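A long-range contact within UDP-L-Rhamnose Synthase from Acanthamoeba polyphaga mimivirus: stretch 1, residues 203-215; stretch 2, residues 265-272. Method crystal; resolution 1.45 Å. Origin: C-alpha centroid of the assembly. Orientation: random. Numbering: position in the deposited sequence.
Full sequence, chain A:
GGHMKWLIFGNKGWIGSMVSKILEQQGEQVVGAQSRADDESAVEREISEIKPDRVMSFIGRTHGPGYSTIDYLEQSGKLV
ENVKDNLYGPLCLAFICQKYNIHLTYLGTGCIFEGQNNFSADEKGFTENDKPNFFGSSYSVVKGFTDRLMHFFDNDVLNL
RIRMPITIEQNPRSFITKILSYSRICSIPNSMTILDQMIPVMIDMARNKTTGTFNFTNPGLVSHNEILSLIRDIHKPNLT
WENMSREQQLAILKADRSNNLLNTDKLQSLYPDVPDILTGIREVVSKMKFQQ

Stretch 1 203-215: IDMARNKTTGTFN
Stretch 2, residues 265-272: DKLQSLYP

Stretch 1 enters as the last turn or so of a helix that begins earlier in the chain (phi/psi near -60/-45 from Ile 203 to Arg 207), turns at Lys 209, and leaves as the strand 212-215. Lys 209 has positive phi (64/30) and closes a Schellman motif: Lys 209 N bonds to Ala 206 O at 3.0 Å and Thr 210 N to Met 205 O at 2.9 Å. Stretch 2 is a helix from Asp 265, with Tyr 271 (-135/77) already out of helical geometry although its N still reaches Leu 267 O at 2.9 Å. Strand and helix cross almost perpendicularly, at 97°, their axes approaching to 7.4 Å; in register, Phe 214 CA lies 6.3 Å from Leu 267 CA and Met 205 CA 9.3 Å from Leu 270 CA.

Two direct hydrogen bonds span the contact. Tyr 271, whose CA-to-CB bond points toward stretch 1 (chi1 m, chi2 -81°), donates from OH to Asp 204 OD2 at 2.6 Å, with Asp 204 in t and the carboxylate near the plane of the ring. Tyr 271 OH, its proton spent, accepts from the oxygen of water 1 at 2.8 Å. That water in turn accepts from Asn 208 ND2 at 3.0 Å and bonds Thr 210 OG1 at 2.7 Å, so one water gathers three polar side chains.

The second bond comes from Lys 266, extended with all four chi angles t. Its NZ donates to Thr 213 O at 2.8 Å and to water 2 at 2.8 Å; water 2 donates to Thr 211 O, 2.9 Å from its oxygen. The ammonium thus serves two strand-side carbonyls, one directly and one through water. On the way the Lys 266 side chain covers one face of Phe 214 (chi1 m, chi2 -106°): Lys 266 CE sits 3.8 Å from the ring centroid in a CH-pi contact and Lys 266 NZ 4.3 Å from it, 15° off the normal, in a cation-pi contact. Gly 212, at 108/-176, adopts angles at which a CB would jam against the preceding carbonyl; an ideal CB would also lie 3.5 Å from Lys 266 NZ.

Water 3 joins the backbones, donating to Asn 215 O and accepting from Leu 267 N, each 2.9 Å from its oxygen.

Apolar contacts fill the space between these bonds. Leu 267 (t, p) brings CD1 to 4.0 Å from Met 205 SD and 4.3 Å from Phe 214 CD1, while its backbone lies at the Phe 214 ring edge. Leu 270 (m, t) places CD1 3.7 Å from Phe 214 CE1, and Met 205 (m, t, 95°) sets CG 3.5 Å from Tyr 271 CE2.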

ATOM      1  N   ILE A 203       0.010 -25.982   7.716  1.00 11.61           N
ATOM      2  CA  ILE A 203      -1.355 -26.530   7.977  1.00 11.69           C
ATOM      3  C   ILE A 203      -1.493 -26.781   9.482  1.00 13.32           C
ATOM      4  O   ILE A 203      -2.574 -26.499  10.045  1.00 13.00           O
ATOM      5  CB  ILE A 203      -1.631 -27.792   7.141  1.00 12.12           C
ATOM      6  CG1 ILE A 203      -1.812 -27.420   5.676  1.00 12.21           C
ATOM      7  CG2 ILE A 203      -2.860 -28.525   7.682  1.00 12.64           C
ATOM      8  CD1 ILE A 203      -1.929 -28.546   4.725  1.00 12.84           C
ATOM      9  N   ASP A 204      -0.467 -27.375  10.115  1.00 12.30           N
ATOM     10  CA  ASP A 204      -0.509 -27.655  11.571  1.00 12.55           C
ATOM     11  C   ASP A 204      -0.730 -26.346  12.339  1.00 12.58           C
ATOM     12  O   ASP A 204      -1.535 -26.283  13.262  1.00 12.46           O
ATOM     13  CB  ASP A 204       0.735 -28.426  12.026  1.00 12.78           C
ATOM     14  CG  ASP A 204       0.597 -28.966  13.445  1.00 13.49           C
ATOM     15  OD1 ASP A 204      -0.269 -29.890  13.605  1.00 14.45           O
ATOM     16  OD2 ASP A 204       1.253 -28.416  14.380  1.00 13.34           O
ATOM     17  N   MET A 205       0.074 -25.326  12.058  1.00 11.34           N
ATOM     18  CA  MET A 205      -0.039 -23.995  12.679  1.00 12.26           C
ATOM     19  C   MET A 205      -1.460 -23.399  12.515  1.00 11.64           C
ATOM     20  O   MET A 205      -1.988 -22.904  13.517  1.00 13.72           O
ATOM     21  CB  MET A 205       1.018 -23.058  12.071  1.00 12.01           C
ATOM     22  CG  MET A 205       2.381 -23.397  12.550  1.00 11.88           C
ATOM     23  SD  MET A 205       3.616 -22.389  11.664  1.00 13.65           S
ATOM     24  CE  MET A 205       3.770 -21.081  12.877  1.00 14.40           C
ATOM     25  N   ALA A 206      -2.067 -23.491  11.332  1.00 12.22           N
ATOM     26  CA  ALA A 206      -3.421 -22.969  11.011  1.00 12.48           C
ATOM     27  C   ALA A 206      -4.440 -23.839  11.787  1.00 13.49           C
ATOM     28  O   ALA A 206      -5.284 -23.274  12.503  1.00 12.99           O
ATOM     29  CB  ALA A 206      -3.687 -23.014   9.536  1.00 13.55           C
ATOM     30  N   ARG A 207      -4.246 -25.152  11.798  1.00 13.24           N
ATOM     31  CA  ARG A 207      -5.130 -26.041  12.614  1.00 13.43           C
ATOM     32  C   ARG A 207      -5.093 -25.587  14.075  1.00 14.44           C
ATOM     33  O   ARG A 207      -6.181 -25.570  14.774  1.00 13.63           O
ATOM     34  CB  ARG A 207      -4.706 -27.496  12.432  1.00 14.10           C
ATOM     35  CG  ARG A 207      -5.581 -28.458  13.222  1.00 15.78           C
ATOM     36  CD  ARG A 207      -5.236 -29.858  12.855  1.00 15.67           C
ATOM     37  NE  ARG A 207      -5.896 -30.233  11.618  1.00 17.79           N
ATOM     38  CZ  ARG A 207      -5.307 -30.517  10.484  1.00 18.73           C
ATOM     39  NH1 ARG A 207      -3.994 -30.485  10.379  1.00 19.49           N
ATOM     40  NH2 ARG A 207      -6.039 -30.885   9.455  1.00 21.15           N
ATOM     41  N   ASN A 208      -3.915 -25.227  14.581  1.00 13.99           N
ATOM     42  CA  ASN A 208      -3.707 -24.867  16.002  1.00 13.50           C
ATOM     43  C   ASN A 208      -4.162 -23.440  16.318  1.00 13.06           C
ATOM     44  O   ASN A 208      -4.024 -23.056  17.458  1.00 13.24           O
ATOM     45  CB  ASN A 208      -2.260 -25.070  16.447  1.00 15.22           C
ATOM     46  CG  ASN A 208      -1.859 -26.525  16.521  1.00 15.33           C
ATOM     47  OD1 ASN A 208      -2.717 -27.414  16.525  1.00 15.93           O
ATOM     48  ND2 ASN A 208      -0.554 -26.792  16.491  1.00 16.64           N
ATOM     49  N   LYS A 209      -4.499 -22.648  15.301  1.00 14.43           N
ATOM     50  CA  LYS A 209      -4.869 -21.210  15.404  1.00 14.00           C
ATOM     51  C   LYS A 209      -3.655 -20.433  15.918  1.00 13.38           C
ATOM     52  O   LYS A 209      -3.831 -19.411  16.552  1.00 13.94           O
ATOM     53  CB  LYS A 209      -6.157 -21.017  16.223  1.00 14.86           C
ATOM     54  CG  LYS A 209      -7.366 -21.618  15.539  1.00 16.03           C
ATOM     55  CD  LYS A 209      -8.625 -21.702  16.407  1.00 23.25           C
ATOM     56  CE  LYS A 209      -9.145 -20.372  16.876  1.00 27.57           C
ATOM     57  NZ  LYS A 209     -10.572 -20.504  17.271  1.00 24.93           N
ATOM     58  N   THR A 210      -2.426 -20.904  15.614  1.00 12.17           N
ATOM     59  CA  THR A 210      -1.204 -20.134  15.929  1.00 11.53           C
ATOM     60  C   THR A 210      -1.312 -18.814  15.147  1.00 11.77           C
ATOM     61  O   THR A 210      -1.576 -18.902  13.933  1.00 11.82           O
ATOM     62  CB  THR A 210       0.065 -20.912  15.571  1.00 13.30           C
ATOM     63  OG1 THR A 210       0.025 -22.195  16.194  1.00 13.96           O
ATOM     64  CG2 THR A 210       1.318 -20.148  15.924  1.00 12.50           C
ATOM     65  N   THR A 211      -0.941 -17.692  15.745  1.00 10.93           N
ATOM     66  CA  THR A 211      -1.019 -16.371  15.071  1.00 12.61           C
ATOM     67  C   THR A 211       0.329 -15.681  15.197  1.00 11.85           C
ATOM     68  O   THR A 211       1.195 -16.193  15.910  1.00 13.79           O
ATOM     69  CB  THR A 211      -2.168 -15.470  15.558  1.00 12.47           C
ATOM     70  OG1 THR A 211      -1.979 -15.147  16.937  1.00 14.31           O
ATOM     71  CG2 THR A 211      -3.501 -16.118  15.277  1.00 12.70           C
ATOM     72  N   GLY A 212       0.484 -14.563  14.493  1.00 11.15           N
ATOM     73  CA  GLY A 212       1.709 -13.775  14.568  1.00 10.19           C
ATOM     74  C   GLY A 212       2.532 -13.904  13.292  1.00  8.80           C
ATOM     75  O   GLY A 212       2.151 -14.655  12.402  1.00  8.76           O
ATOM     76  N   THR A 213       3.694 -13.303  13.298  1.00  8.91           N
ATOM     77  CA  THR A 213       4.645 -13.395  12.167  1.00  8.59           C
ATOM     78  C   THR A 213       5.618 -14.545  12.454  1.00  8.86           C
ATOM     79  O   THR A 213       6.132 -14.646  13.571  1.00  9.71           O
ATOM     80  CB  THR A 213       5.356 -12.071  11.930  1.00  8.42           C
ATOM     81  OG1 THR A 213       4.355 -11.143  11.505  1.00  9.03           O
ATOM     82  CG2 THR A 213       6.426 -12.148  10.872  1.00  8.97           C
ATOM     83  N   PHE A 214       5.922 -15.348  11.441  1.00  8.01           N
ATOM     84  CA  PHE A 214       6.989 -16.382  11.498  1.00  8.69           C
ATOM     85  C   PHE A 214       7.797 -16.307  10.221  1.00  8.43           C
ATOM     86  O   PHE A 214       7.239 -16.499   9.117  1.00  8.75           O
ATOM     87  CB  PHE A 214       6.434 -17.784  11.661  1.00  9.99           C
ATOM     88  CG  PHE A 214       5.829 -18.068  13.016  1.00 10.98           C
ATOM     89  CD1 PHE A 214       6.510 -18.866  13.931  1.00 11.87           C
ATOM     90  CD2 PHE A 214       4.544 -17.648  13.312  1.00 12.09           C
ATOM     91  CE1 PHE A 214       5.918 -19.168  15.157  1.00 12.07           C
ATOM     92  CE2 PHE A 214       3.978 -17.915  14.558  1.00 12.09           C
ATOM     93  CZ  PHE A 214       4.656 -18.718  15.454  1.00 13.24           C
ATOM     94  N   ASN A 215       9.104 -16.219  10.365  1.00 10.14           N
ATOM     95  CA  ASN A 215      10.046 -16.582   9.283  1.00  9.25           C
ATOM     96  C   ASN A 215       9.819 -18.064   8.990  1.00 10.17           C
ATOM     97  O   ASN A 215       9.777 -18.874   9.911  1.00  9.56           O
ATOM     98  CB  ASN A 215      11.477 -16.240   9.706  1.00  9.98           C
ATOM     99  CG  ASN A 215      11.744 -14.764   9.740  1.00  9.59           C
ATOM    100  OD1 ASN A 215      11.098 -13.969   9.056  1.00  9.11           O
ATOM    101  ND2 ASN A 215      12.683 -14.356  10.601  1.00  9.81           N
ATOM    102  N   ASP A 265      14.633 -19.084  14.689  1.00 10.88           N
ATOM    103  CA  ASP A 265      14.527 -19.599  16.074  1.00 11.35           C
ATOM    104  C   ASP A 265      13.065 -19.695  16.492  1.00 11.33           C
ATOM    105  O   ASP A 265      12.690 -20.652  17.210  1.00 11.88           O
ATOM    106  CB  ASP A 265      15.373 -18.754  17.016  1.00 12.78           C
ATOM    107  CG  ASP A 265      16.875 -18.848  16.777  1.00 14.56           C
ATOM    108  OD1 ASP A 265      17.312 -19.716  15.979  1.00 15.82           O
ATOM    109  OD2 ASP A 265      17.587 -18.074  17.414  1.00 18.32           O
ATOM    110  N   LYS A 266      12.251 -18.732  16.095  1.00  9.84           N
ATOM    111  CA  LYS A 266      10.847 -18.734  16.545  1.00 11.00           C
ATOM    112  C   LYS A 266      10.151 -19.996  16.024  1.00 11.54           C
ATOM    113  O   LYS A 266       9.486 -20.665  16.812  1.00 14.45           O
ATOM    114  CB  LYS A 266      10.113 -17.467  16.117  1.00 10.35           C
ATOM    115  CG  LYS A 266       8.710 -17.361  16.703  1.00 10.81           C
ATOM    116  CD  LYS A 266       8.003 -16.142  16.207  1.00 11.41           C
ATOM    117  CE  LYS A 266       6.634 -15.967  16.824  1.00 11.46           C
ATOM    118  NZ  LYS A 266       5.945 -14.747  16.361  1.00 12.08           N
ATOM    119  N   LEU A 267      10.250 -20.298  14.724  1.00 11.97           N
ATOM    120  CA  LEU A 267       9.618 -21.496  14.140  1.00 13.45           C
ATOM    121  C   LEU A 267      10.258 -22.728  14.793  1.00 12.83           C
ATOM    122  O   LEU A 267       9.529 -23.696  15.037  1.00 12.32           O
ATOM    123  CB  LEU A 267       9.829 -21.530  12.628  1.00 14.68           C
ATOM    124  CG  LEU A 267       9.104 -22.675  11.921  1.00 17.43           C
ATOM    125  CD1 LEU A 267       7.594 -22.563  12.078  1.00 19.58           C
ATOM    126  CD2 LEU A 267       9.526 -22.727  10.479  1.00 19.38           C
ATOM    127  N   GLN A 268      11.590 -22.739  14.951  1.00 11.81           N
ATOM    128  CA  GLN A 268      12.303 -23.938  15.486  1.00 12.05           C
ATOM    129  C   GLN A 268      11.834 -24.259  16.911  1.00 15.18           C
ATOM    130  O   GLN A 268      11.922 -25.452  17.267  1.00 15.85           O
ATOM    131  CB  GLN A 268      13.809 -23.742  15.384  1.00 12.72           C
ATOM    132  CG  GLN A 268      14.306 -23.822  13.944  1.00 12.76           C
ATOM    133  CD  GLN A 268      15.806 -23.646  13.876  1.00 13.74           C
ATOM    134  OE1 GLN A 268      16.350 -22.646  13.370  1.00 14.89           O
ATOM    135  NE2 GLN A 268      16.495 -24.643  14.407  1.00 12.95           N
ATOM    136  N   SER A 269      11.388 -23.255  17.676  1.00 15.43           N
ATOM    137  CA  SER A 269      10.879 -23.425  19.065  1.00 18.13           C
ATOM    138  C   SER A 269       9.624 -24.289  19.034  1.00 19.35           C
ATOM    139  O   SER A 269       9.366 -24.975  20.039  1.00 24.28           O
ATOM    140  CB  SER A 269      10.623 -22.131  19.756  1.00 18.52           C
ATOM    141  OG  SER A 269       9.497 -21.434  19.192  1.00 24.06           O
ATOM    142  N   LEU A 270       8.887 -24.281  17.924  1.00 15.84           N
ATOM    143  CA  LEU A 270       7.606 -25.026  17.803  1.00 14.21           C
ATOM    144  C   LEU A 270       7.793 -26.284  16.968  1.00 16.13           C
ATOM    145  O   LEU A 270       7.046 -27.262  17.181  1.00 15.45           O
ATOM    146  CB  LEU A 270       6.544 -24.096  17.198  1.00 14.69           C
ATOM    147  CG  LEU A 270       6.194 -22.854  17.996  1.00 15.24           C
ATOM    148  CD1 LEU A 270       5.032 -22.104  17.311  1.00 15.69           C
ATOM    149  CD2 LEU A 270       5.852 -23.180  19.454  1.00 16.94           C
ATOM    150  N   TYR A 271       8.698 -26.257  15.995  1.00 13.21           N
ATOM    151  CA  TYR A 271       8.855 -27.336  15.001  1.00 13.98           C
ATOM    152  C   TYR A 271      10.337 -27.610  14.881  1.00 17.41           C
ATOM    153  O   TYR A 271      10.971 -27.171  13.927  1.00 14.91           O
ATOM    154  CB  TYR A 271       8.203 -26.932  13.681  1.00 14.91           C
ATOM    155  CG  TYR A 271       6.722 -26.762  13.828  1.00 13.70           C
ATOM    156  CD1 TYR A 271       5.870 -27.853  13.812  1.00 14.47           C
ATOM    157  CD2 TYR A 271       6.169 -25.501  13.978  1.00 13.53           C
ATOM    158  CE1 TYR A 271       4.506 -27.687  13.935  1.00 15.22           C
ATOM    159  CE2 TYR A 271       4.805 -25.321  14.143  1.00 13.09           C
ATOM    160  CZ  TYR A 271       3.973 -26.419  14.135  1.00 14.79           C
ATOM    161  OH  TYR A 271       2.620 -26.222  14.245  1.00 12.98           O
ATOM    162  N   PRO A 272      10.925 -28.322  15.865  1.00 16.95           N
ATOM    163  CA  PRO A 272      12.365 -28.595  15.835  1.00 19.59           C
ATOM    164  C   PRO A 272      12.818 -29.616  14.776  1.00 20.54           C
ATOM    165  O   PRO A 272      14.002 -29.684  14.555  1.00 28.84           O
ATOM    166  CB  PRO A 272      12.630 -29.049  17.284  1.00 21.70           C
ATOM    167  CG  PRO A 272      11.327 -29.707  17.679  1.00 19.26           C
ATOM    168  CD  PRO A 272      10.267 -28.785  17.103  1.00 18.24           C
TER
HETATM  169  O   HOH W   1       1.422 -24.557  16.099  1.00 15.82           O
HETATM  170  O   HOH W   2       3.430 -15.204  17.550  1.00 15.32           O
HETATM  171  O   HOH W   3      10.906 -18.417  12.556  1.00 10.74           O